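PDB 2NVA: arginine decarboxylase, A207R protein from Paramecium bursaria Chlorella virus 1, which catalyses the pyridoxal 5'-phosphate-dependent decarboxylation of arginine to agmatine, as a homodimeric enzyme of the eukaryotic ornithine decarboxylase-like type. Local coordinates for residues Ala46-Asn51 and Asp67-Ser72; Ile173-Gly178 and Leu211-Gly216; Ile269-Arg274 and Leu336-Ile341. All coordinates share one frame; numbering follows the deposited sequence.

Interaction 1 of 3, residues Ala46-Asn51 and Asp67-Ser72. With PL2 ((4-{[(4-{[amino(imino)methyl]amino}butyl)amino]methyl}-5-hydroxy-6-methylpyridin-3-yl)methyl dihydrogen phosphate), chain I.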
loop_
_atom_site.group_PDB
_atom_site.type_symbol
_atom_site.label_atom_id
_atom_site.label_comp_id
_atom_site.label_asym_id
_atom_site.label_seq_id
_atom_site.Cartn_x
_atom_site.Cartn_y
_atom_site.Cartn_z
ATOM N N ALA A 46 19.234 5.851 -3.289
ATOM C CA ALA A 46 18.072 5.152 -3.836
ATOM C C ALA A 46 16.825 6.005 -3.634
ATOM O O ALA A 46 16.212 6.012 -2.561
ATOM C CB ALA A 46 17.912 3.756 -3.183
ATOM N N VAL A 47 16.478 6.744 -4.685
ATOM C CA VAL A 47 15.382 7.710 -4.683
ATOM C C VAL A 47 14.052 7.088 -4.189
ATOM O O VAL A 47 13.255 7.758 -3.518
ATOM C CB VAL A 47 15.213 8.294 -6.118
ATOM C CG1 VAL A 47 13.970 9.199 -6.228
ATOM C CG2 VAL A 47 16.501 9.060 -6.527
ATOM N N LYS A 48 13.849 5.814 -4.505
ATOM C CA LYS A 48 12.627 5.092 -4.139
ATOM C C LYS A 48 12.353 5.081 -2.643
ATOM O O LYS A 48 11.204 4.936 -2.230
ATOM C CB LYS A 48 12.689 3.643 -4.649
ATOM C CG LYS A 48 13.892 2.875 -4.114
ATOM C CD LYS A 48 13.922 1.414 -4.559
ATOM C CE LYS A 48 14.597 1.223 -5.911
ATOM N NZ LYS A 48 16.066 1.690 -5.981
ATOM N N CYS A 49 13.400 5.217 -1.839
ATOM C CA CYS A 49 13.258 5.156 -0.385
ATOM C C CYS A 49 12.535 6.389 0.177
ATOM O O CYS A 49 11.741 6.277 1.116
ATOM C CB CYS A 49 14.632 4.995 0.260
ATOM S SG CYS A 49 14.613 4.789 2.059
ATOM N N ASN A 50 12.820 7.549 -0.424
ATOM C CA ASN A 50 12.196 8.811 -0.057
ATOM C C ASN A 50 12.543 9.811 -1.141
ATOM O O ASN A 50 13.716 10.163 -1.322
ATOM C CB ASN A 50 12.707 9.308 1.303
ATOM C CG ASN A 50 11.909 10.480 1.828
ATOM O OD1 ASN A 50 11.324 11.234 1.057
ATOM N ND2 ASN A 50 11.867 10.631 3.155
ATOM N N ASN A 51 11.531 10.232 -1.887
ATOM C CA ASN A 51 11.736 11.136 -3.024
ATOM C C ASN A 51 11.379 12.592 -2.718
ATOM O O ASN A 51 11.161 13.378 -3.627
ATOM C CB ASN A 51 10.934 10.644 -4.227
ATOM C CG ASN A 51 9.476 10.393 -3.881
ATOM O OD1 ASN A 51 8.932 10.970 -2.935
ATOM N ND2 ASN A 51 8.829 9.533 -4.663
ATOM N N ASP A 67 20.426 6.554 -7.621
ATOM C CA ASP A 67 19.929 5.276 -8.119
ATOM C C ASP A 67 18.450 5.471 -8.410
ATOM O O ASP A 67 17.649 5.666 -7.488
ATOM C CB ASP A 67 20.165 4.173 -7.067
ATOM C CG ASP A 67 19.200 3.012 -7.183
ATOM O OD1 ASP A 67 18.997 2.312 -6.165
ATOM O OD2 ASP A 67 18.605 2.791 -8.273
ATOM N N CYS A 68 18.091 5.447 -9.693
ATOM C CA CYS A 68 16.697 5.606 -10.093
ATOM C C CYS A 68 16.134 4.292 -10.598
ATOM O O CYS A 68 16.818 3.559 -11.302
ATOM C CB CYS A 68 16.565 6.663 -11.184
ATOM S SG CYS A 68 16.964 8.348 -10.638
ATOM N N ALA A 69 14.878 4.014 -10.263
ATOM C CA ALA A 69 14.248 2.725 -10.559
ATOM C C ALA A 69 13.334 2.763 -11.775
ATOM O O ALA A 69 12.919 1.711 -12.267
ATOM C CB ALA A 69 13.457 2.239 -9.334
ATOM N N SER A 70 13.014 3.969 -12.242
ATOM C CA SER A 70 12.027 4.153 -13.302
ATOM C C SER A 70 12.256 5.486 -14.008
ATOM O O SER A 70 13.034 6.323 -13.522
ATOM C CB SER A 70 10.615 4.122 -12.700
ATOM O OG SER A 70 10.454 5.153 -11.733
ATOM N N SER A 71 11.560 5.701 -15.121
ATOM C CA SER A 71 11.620 6.994 -15.813
ATOM C C SER A 71 11.081 8.136 -14.951
ATOM O O SER A 71 11.589 9.247 -15.007
ATOM C CB SER A 71 10.862 6.942 -17.142
ATOM O OG SER A 71 9.495 6.618 -16.933
ATOM N N SER A 72 10.055 7.858 -14.148
ATOM C CA SER A 72 9.506 8.871 -13.233
ATOM C C SER A 72 10.549 9.381 -12.229
ATOM O O SER A 72 10.621 10.575 -11.961
ATOM C CB SER A 72 8.284 8.334 -12.492
ATOM O OG SER A 72 7.807 9.304 -11.562
HETATM N N1 PL2 I . 19.258 -0.375 -4.625
HETATM C C2 PL2 I . 18.342 -1.207 -5.150
HETATM C C2A PL2 I . 18.511 -1.733 -6.589
HETATM C C3 PL2 I . 17.245 -1.578 -4.362
HETATM O O3 PL2 I . 16.342 -2.433 -4.910
HETATM C C4 PL2 I . 17.087 -1.107 -3.043
HETATM C C4A PL2 I . 15.876 -1.486 -2.140
HETATM C C5 PL2 I . 18.093 -0.243 -2.565
HETATM C C6 PL2 I . 19.156 0.103 -3.379
HETATM P P PL2 I . 18.121 0.229 1.317
HETATM N N PL2 I . 15.296 -2.803 -2.487
HETATM C CA PL2 I . 13.836 -2.808 -2.315
HETATM C CG PL2 I . 11.923 -2.534 -0.679
HETATM O OP2 PL2 I . 17.828 -0.889 2.431
HETATM O OP3 PL2 I . 16.993 1.383 1.524
HETATM O OP1 PL2 I . 19.510 0.766 1.422
HETATM O OP4 PL2 I . 17.814 -0.531 -0.068
HETATM C C5M PL2 I . 18.022 0.328 -1.134
HETATM C CB PL2 I . 13.437 -2.423 -0.874
HETATM C CD PL2 I . 11.522 -2.184 0.773
HETATM N NE PL2 I . 10.043 -2.227 0.816
HETATM C CZ PL2 I . 9.266 -1.724 1.787
HETATM N NH2 PL2 I . 7.920 -1.830 1.673
HETATM N NH1 PL2 I . 9.806 -1.132 2.857
HETATM O O HOH W 1 15.448 4.623 -6.573
HETATM O O HOH W 2 16.616 0.988 -8.671
#
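Lys48, whose amine carries the cofactor as a Schiff base in relatives of this family, is detached here: its NZ makes a salt bridge with Asp67 OD1 at 3.0 Å and hovers over one face of the PL2 pyridine, 3.8 Å from ring atom C2. The aliphatic chain first runs straight and then bends twice (chi3 87°, chi4 60°), a curl that brings CE against Ala69 CB and turns the amine back to the carboxylate. The same OD1 lies 3.1 Å from PL2 N1, so one carboxylate oxygen faces both the lysine and the pyridine nitrogen. Two waters fill in the grip. One accepts from Lys48 N and Lys48 NZ and donates to Asp67 O; the other joins NZ to Asp67 OD2. In the TIM barrel the two segments leave adjacent parallel strands, 41-46 and 65-68, at their C-terminal ends, where Ala46 pairs with Asp67. The pairing closes with Val47 N donating to Asp67 O at 3.2 Å, and beyond it the first chain winds into a 3-10 turn. Val47 CG2 rests loosely on Cys68 SG at 4.2 Å, while Cys324 of the second subunit packs on Lys48.

Interaction 2 of 3, residues Ile173-Gly178 and Leu211-Gly216. With PL2 ((4-{[(4-{[amino(imino)methyl]amino}butyl)amino]methyl}-5-hydroxy-6-methylpyridin-3-yl)methyl dihydrogen phosphate), chain I.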
loop_
_atom_site.group_PDB
_atom_site.type_symbol
_atom_site.label_atom_id
_atom_site.label_comp_id
_atom_site.label_asym_id
_atom_site.label_seq_id
_atom_site.Cartn_x
_atom_site.Cartn_y
_atom_site.Cartn_z
ATOM N N ILE A 173 29.972 -5.088 -11.718
ATOM C CA ILE A 173 29.152 -6.100 -11.047
ATOM C C ILE A 173 28.489 -5.431 -9.852
ATOM O O ILE A 173 29.131 -4.651 -9.144
ATOM C CB ILE A 173 30.011 -7.316 -10.547
ATOM C CG1 ILE A 173 30.846 -7.932 -11.683
ATOM C CG2 ILE A 173 29.150 -8.375 -9.843
ATOM C CD1 ILE A 173 30.053 -8.565 -12.833
ATOM N N SER A 174 27.215 -5.742 -9.646
ATOM C CA SER A 174 26.487 -5.269 -8.471
ATOM C C SER A 174 25.807 -6.428 -7.742
ATOM O O SER A 174 25.673 -7.527 -8.273
ATOM C CB SER A 174 25.441 -4.233 -8.870
ATOM O OG SER A 174 24.352 -4.850 -9.520
ATOM N N PHE A 175 25.365 -6.154 -6.523
ATOM C CA PHE A 175 24.543 -7.085 -5.773
ATOM C C PHE A 175 23.722 -6.245 -4.812
ATOM O O PHE A 175 24.059 -5.088 -4.550
ATOM C CB PHE A 175 25.412 -8.095 -5.004
ATOM C CG PHE A 175 26.381 -7.462 -4.016
ATOM C CD1 PHE A 175 25.969 -7.124 -2.723
ATOM C CD2 PHE A 175 27.716 -7.228 -4.370
ATOM C CE1 PHE A 175 26.861 -6.542 -1.804
ATOM C CE2 PHE A 175 28.615 -6.656 -3.451
ATOM C CZ PHE A 175 28.180 -6.314 -2.168
ATOM N N HIS A 176 22.651 -6.832 -4.295
ATOM C CA HIS A 176 21.967 -6.260 -3.148
ATOM C C HIS A 176 21.671 -7.414 -2.212
ATOM O O HIS A 176 20.962 -8.352 -2.589
ATOM C CB HIS A 176 20.681 -5.551 -3.570
ATOM C CG HIS A 176 20.179 -4.581 -2.544
ATOM N ND1 HIS A 176 20.173 -4.870 -1.196
ATOM C CD2 HIS A 176 19.684 -3.327 -2.660
ATOM C CE1 HIS A 176 19.674 -3.843 -0.526
ATOM N NE2 HIS A 176 19.364 -2.896 -1.393
ATOM N N VAL A 177 22.249 -7.370 -1.012
ATOM C CA VAL A 177 22.084 -8.474 -0.064
ATOM C C VAL A 177 20.663 -8.557 0.489
ATOM O O VAL A 177 20.259 -9.594 1.024
ATOM C CB VAL A 177 23.098 -8.403 1.107
ATOM C CG1 VAL A 177 24.508 -8.404 0.573
ATOM C CG2 VAL A 177 22.831 -7.174 1.991
ATOM N N GLY A 178 19.909 -7.472 0.365
ATOM C CA GLY A 178 18.586 -7.388 0.960
ATOM C C GLY A 178 18.429 -6.068 1.685
ATOM O O GLY A 178 19.416 -5.493 2.158
ATOM N N LEU A 211 32.570 -1.731 -8.957
ATOM C CA LEU A 211 31.914 -2.612 -8.011
ATOM C C LEU A 211 30.776 -1.811 -7.402
ATOM O O LEU A 211 30.982 -0.687 -6.953
ATOM C CB LEU A 211 32.876 -3.077 -6.916
ATOM C CG LEU A 211 32.234 -3.776 -5.706
ATOM C CD1 LEU A 211 31.656 -5.145 -6.112
ATOM C CD2 LEU A 211 33.216 -3.929 -4.541
ATOM N N ASP A 212 29.576 -2.379 -7.402
ATOM C CA ASP A 212 28.419 -1.706 -6.841
ATOM C C ASP A 212 27.919 -2.586 -5.692
ATOM O O ASP A 212 27.417 -3.681 -5.931
ATOM C CB ASP A 212 27.354 -1.545 -7.934
ATOM C CG ASP A 212 26.060 -0.905 -7.445
ATOM O OD1 ASP A 212 25.834 -0.729 -6.217
ATOM O OD2 ASP A 212 25.226 -0.588 -8.333
ATOM N N ILE A 213 28.064 -2.115 -4.452
ATOM C CA ILE A 213 27.727 -2.961 -3.302
ATOM C C ILE A 213 26.253 -2.837 -2.870
ATOM O O ILE A 213 25.870 -3.363 -1.820
ATOM C CB ILE A 213 28.658 -2.706 -2.083
ATOM C CG1 ILE A 213 28.525 -1.257 -1.617
ATOM C CG2 ILE A 213 30.121 -3.087 -2.421
ATOM C CD1 ILE A 213 29.061 -1.002 -0.181
ATOM N N GLY A 214 25.441 -2.153 -3.677
ATOM C CA GLY A 214 23.987 -2.092 -3.437
ATOM C C GLY A 214 23.613 -1.337 -2.167
ATOM O O GLY A 214 24.354 -0.452 -1.743
ATOM N N GLY A 215 22.474 -1.696 -1.569
ATOM C CA GLY A 215 21.972 -1.005 -0.370
ATOM C C GLY A 215 21.889 -1.884 0.871
ATOM O O GLY A 215 22.659 -2.838 1.026
ATOM N N GLY A 216 20.961 -1.548 1.763
ATOM C CA GLY A 216 20.663 -2.388 2.913
ATOM C C GLY A 216 21.145 -1.875 4.257
ATOM O O GLY A 216 20.614 -2.268 5.300
HETATM N N1 PL2 I . 19.258 -0.375 -4.625
HETATM C C2 PL2 I . 18.342 -1.207 -5.150
HETATM C C2A PL2 I . 18.511 -1.733 -6.589
HETATM C C3 PL2 I . 17.245 -1.578 -4.362
HETATM O O3 PL2 I . 16.342 -2.433 -4.910
HETATM C C4 PL2 I . 17.087 -1.107 -3.043
HETATM C C4A PL2 I . 15.876 -1.486 -2.140
HETATM C C5 PL2 I . 18.093 -0.243 -2.565
HETATM C C6 PL2 I . 19.156 0.103 -3.379
HETATM P P PL2 I . 18.121 0.229 1.317
HETATM N N PL2 I . 15.296 -2.803 -2.487
HETATM C CA PL2 I . 13.836 -2.808 -2.315
HETATM C CG PL2 I . 11.923 -2.534 -0.679
HETATM O OP2 PL2 I . 17.828 -0.889 2.431
HETATM O OP3 PL2 I . 16.993 1.383 1.524
HETATM O OP1 PL2 I . 19.510 0.766 1.422
HETATM O OP4 PL2 I . 17.814 -0.531 -0.068
HETATM C C5M PL2 I . 18.022 0.328 -1.134
HETATM C CB PL2 I . 13.437 -2.423 -0.874
HETATM C CD PL2 I . 11.522 -2.184 0.773
HETATM N NE PL2 I . 10.043 -2.227 0.816
HETATM C CZ PL2 I . 9.266 -1.724 1.787
HETATM N NH2 PL2 I . 7.920 -1.830 1.673
HETATM N NH1 PL2 I . 9.806 -1.132 2.857
HETATM O O HOH W 3 24.144 -5.212 -0.684
#
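Two rings from the 173-178 segment, Phe175 and His176, each turn a face to the backbone of 211-216, but they serve different ends. Phe175 swings its CG between its own backbone N and carbonyl carbon (chi1 59°), which lays the ring alongside Ile213, the two side chains pointing the same way. Ile213 CA sits over the ring face in a CH-pi contact, 4.0 Å from the centroid; CZ presses on Ile213 CB, and Asp212 O lies over that face too. His176 instead has Gly215 N 3.3 Å above its plane, near the rim, and the glycine leaves room for so close an approach. The imidazole's rotation is set at both nitrogens: ND1 accepts from Gly178 N, 21° out of the ring plane, and NE2 donates to the ester oxygen PL2 OP4 at 3.1 Å. The CD2-NE2 edge thereby meets the cofactor's pyridine almost perpendicularly, with CD2 3.4 Å from PL2 C4. All this grows from a beta-alpha-beta unit of the TIM barrel, in which strands 170-174 and 210-212 run parallel, connected by helix 184-204. Asp212 N binds Ile173 O and Phe175 N binds Asp212 O, the latter at 3.3 Å, before the strands give way to loops. There Asp212 OD1 takes the N-H of Gly214 in an Asx turn, and a water links Val177 N with Ile213 O and Gly215 O. At the end of the glycine run, Gly216 N donates to phosphate oxygen PL2 OP1 at 2.8 Å, practically straight (178°).

Interaction 3 of 3, residues Ile269-Arg274 and Leu336-Ile341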
loop_
_atom_site.group_PDB
_atom_site.type_symbol
_atom_site.label_atom_id
_atom_site.label_comp_id
_atom_site.label_asym_id
_atom_site.label_seq_id
_atom_site.Cartn_x
_atom_site.Cartn_y
_atom_site.Cartn_z
ATOM N N ILE A 269 -7.328 10.622 17.489
ATOM C CA ILE A 269 -8.627 11.087 17.025
ATOM C C ILE A 269 -9.801 10.293 17.579
ATOM O O ILE A 269 -10.937 10.753 17.497
ATOM C CB ILE A 269 -8.691 11.213 15.462
ATOM C CG1 ILE A 269 -8.550 9.860 14.761
ATOM C CG2 ILE A 269 -7.646 12.212 14.954
ATOM C CD1 ILE A 269 -9.884 9.117 14.604
ATOM N N GLY A 270 -9.524 9.109 18.128
ATOM C CA GLY A 270 -10.555 8.263 18.725
ATOM C C GLY A 270 -9.960 7.421 19.843
ATOM O O GLY A 270 -8.746 7.200 19.895
ATOM N N LYS A 271 -10.813 6.944 20.735
ATOM C CA LYS A 271 -10.338 6.255 21.931
ATOM C C LYS A 271 -11.412 5.301 22.427
ATOM O O LYS A 271 -12.598 5.595 22.318
ATOM C CB LYS A 271 -10.007 7.291 23.019
ATOM C CG LYS A 271 -9.411 6.727 24.315
ATOM C CD LYS A 271 -9.123 7.863 25.326
ATOM C CE LYS A 271 -8.654 7.283 26.674
ATOM N NZ LYS A 271 -8.297 8.370 27.648
ATOM N N ARG A 272 -10.997 4.170 22.973
ATOM C CA ARG A 272 -11.935 3.202 23.526
ATOM C C ARG A 272 -11.177 2.508 24.654
ATOM O O ARG A 272 -10.063 2.037 24.425
ATOM C CB ARG A 272 -12.330 2.214 22.410
ATOM C CG ARG A 272 -13.523 1.323 22.675
ATOM C CD ARG A 272 -13.961 0.626 21.386
ATOM N NE ARG A 272 -12.848 -0.081 20.770
ATOM C CZ ARG A 272 -12.640 -0.212 19.457
ATOM N NH1 ARG A 272 -13.473 0.310 18.552
ATOM N NH2 ARG A 272 -11.577 -0.867 19.049
ATOM N N VAL A 273 -11.747 2.471 25.860
ATOM C CA VAL A 273 -11.113 1.786 26.980
ATOM C C VAL A 273 -11.994 0.624 27.415
ATOM O O VAL A 273 -13.155 0.822 27.802
ATOM C CB VAL A 273 -10.879 2.740 28.176
ATOM C CG1 VAL A 273 -10.138 2.021 29.320
ATOM C CG2 VAL A 273 -10.105 3.977 27.715
ATOM N N ARG A 274 -11.449 -0.584 27.324
ATOM C CA ARG A 274 -12.227 -1.780 27.639
ATOM C C ARG A 274 -11.420 -2.703 28.523
ATOM O O ARG A 274 -10.351 -3.159 28.129
ATOM C CB ARG A 274 -12.655 -2.526 26.360
ATOM C CG ARG A 274 -13.486 -1.650 25.431
ATOM C CD ARG A 274 -14.195 -2.424 24.311
ATOM N NE ARG A 274 -13.327 -2.768 23.199
ATOM C CZ ARG A 274 -13.770 -3.126 21.993
ATOM N NH1 ARG A 274 -15.086 -3.152 21.744
ATOM N NH2 ARG A 274 -12.906 -3.428 21.038
ATOM N N LEU A 336 2.173 2.882 27.567
ATOM C CA LEU A 336 2.281 4.335 27.398
ATOM C C LEU A 336 1.512 5.035 28.517
ATOM O O LEU A 336 0.596 4.440 29.072
ATOM C CB LEU A 336 1.689 4.756 26.035
ATOM C CG LEU A 336 2.418 4.406 24.727
ATOM C CD1 LEU A 336 1.552 4.795 23.519
ATOM C CD2 LEU A 336 3.788 5.077 24.652
ATOM N N PRO A 337 1.858 6.302 28.823
ATOM C CA PRO A 337 0.977 7.113 29.638
ATOM C C PRO A 337 -0.398 7.153 28.955
ATOM O O PRO A 337 -0.470 7.051 27.722
ATOM C CB PRO A 337 1.636 8.500 29.591
ATOM C CG PRO A 337 3.087 8.222 29.340
ATOM C CD PRO A 337 3.066 7.047 28.398
ATOM N N GLU A 338 -1.461 7.285 29.731
ATOM C CA GLU A 338 -2.785 7.416 29.145
ATOM C C GLU A 338 -2.835 8.595 28.164
ATOM O O GLU A 338 -2.337 9.687 28.465
ATOM C CB GLU A 338 -3.870 7.586 30.215
ATOM C CG GLU A 338 -5.266 7.564 29.608
ATOM C CD GLU A 338 -6.377 7.581 30.637
ATOM O OE1 GLU A 338 -6.093 7.530 31.865
ATOM O OE2 GLU A 338 -7.550 7.636 30.213
ATOM N N LEU A 339 -3.424 8.368 26.990
ATOM C CA LEU A 339 -3.561 9.431 25.993
ATOM C C LEU A 339 -5.025 9.885 25.922
ATOM O O LEU A 339 -5.922 9.172 26.387
ATOM C CB LEU A 339 -3.113 8.928 24.619
ATOM C CG LEU A 339 -1.722 8.307 24.490
ATOM C CD1 LEU A 339 -1.538 7.688 23.106
ATOM C CD2 LEU A 339 -0.665 9.348 24.742
ATOM N N HIS A 340 -5.253 11.055 25.331
ATOM C CA HIS A 340 -6.589 11.619 25.193
ATOM C C HIS A 340 -6.823 12.100 23.775
ATOM O O HIS A 340 -5.874 12.483 23.083
ATOM C CB HIS A 340 -6.768 12.763 26.189
ATOM C CG HIS A 340 -6.612 12.318 27.606
ATOM N ND1 HIS A 340 -5.450 12.497 28.317
ATOM C CD2 HIS A 340 -7.436 11.603 28.402
ATOM C CE1 HIS A 340 -5.585 11.960 29.516
ATOM N NE2 HIS A 340 -6.785 11.419 29.594
ATOM N N ILE A 341 -8.084 12.066 23.331
ATOM C CA ILE A 341 -8.404 12.590 22.009
ATOM C C ILE A 341 -7.869 14.022 21.901
ATOM O O ILE A 341 -8.139 14.845 22.770
ATOM C CB ILE A 341 -9.917 12.499 21.698
ATOM C CG1 ILE A 341 -10.328 11.020 21.600
ATOM C CG2 ILE A 341 -10.254 13.253 20.423
ATOM C CD1 ILE A 341 -11.842 10.779 21.482
#
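Lys271 NZ is gripped by two oxygens of the 336-341 segment: it donates to Glu338 OE2 in a salt bridge of 2.8 Å and to Leu339 O, also at 2.8 Å. The lysine belongs to strand 262-274 of the mixed beta sheet that accompanies the TIM barrel, just beyond a classic beta bulge formed by Ile269 and Gly270 opposite Phe281. Its partner segment has come off strand 331-337 and passes by as a loop, so side chains rather than paired backbones hold the two together. Lys271 has CG anti to the backbone N (chi1 -176°) and every later torsion extended, a fully stretched rod that reaches from the strand to the loop and sets its amine almost in line with the Leu339 carbonyl, at a C=O...N angle of 161°. Glu338, likewise extended, crosses it at about a right angle and offers OE2 through its anti lone pair. His340 CD2 comes within 3.4 Å of the same amine, its ring oblique to it. With a carboxylate and a carbonyl at hand, the ammonium is probably well stabilised, and Tyr280 lies against the lysine as well. On the strand, Arg272 makes a salt bridge to Asp113 of the second subunit and Arg274 one to Glu155 of that subunit. Towards the bulge the contact turns apolar. Ile341 lies along the strand, its branches touching three successive residues: CG2 is near Ile269 O, CG1 is 4.0 Å from Lys271 CB, and the tip, CD1, rests 3.9 Å from Gly270 CA.

How the interactions relate
Interactions 1 and 2 are wholly buried and draw on one parallel barrel sheet, their centres about 16 Å apart. They do not touch, yet both close on PL2: Lys48 approaches one face of the pyridine and the edge of His176 the other, while Gly216 holds the phosphate. Both have a backbone bond and ordered water, but interaction 1 turns on a lysine–carboxylate pair and interaction 2 on ring faces and glycines. Interaction 3 belongs to the separate mixed sheet, its centre about 38 Å from that of interaction 1, and is only partly buried. Like interaction 1 it pairs a lysine with a carboxylate beside the second subunit, but there the lysine bridges strand and loop, away from the cofactor.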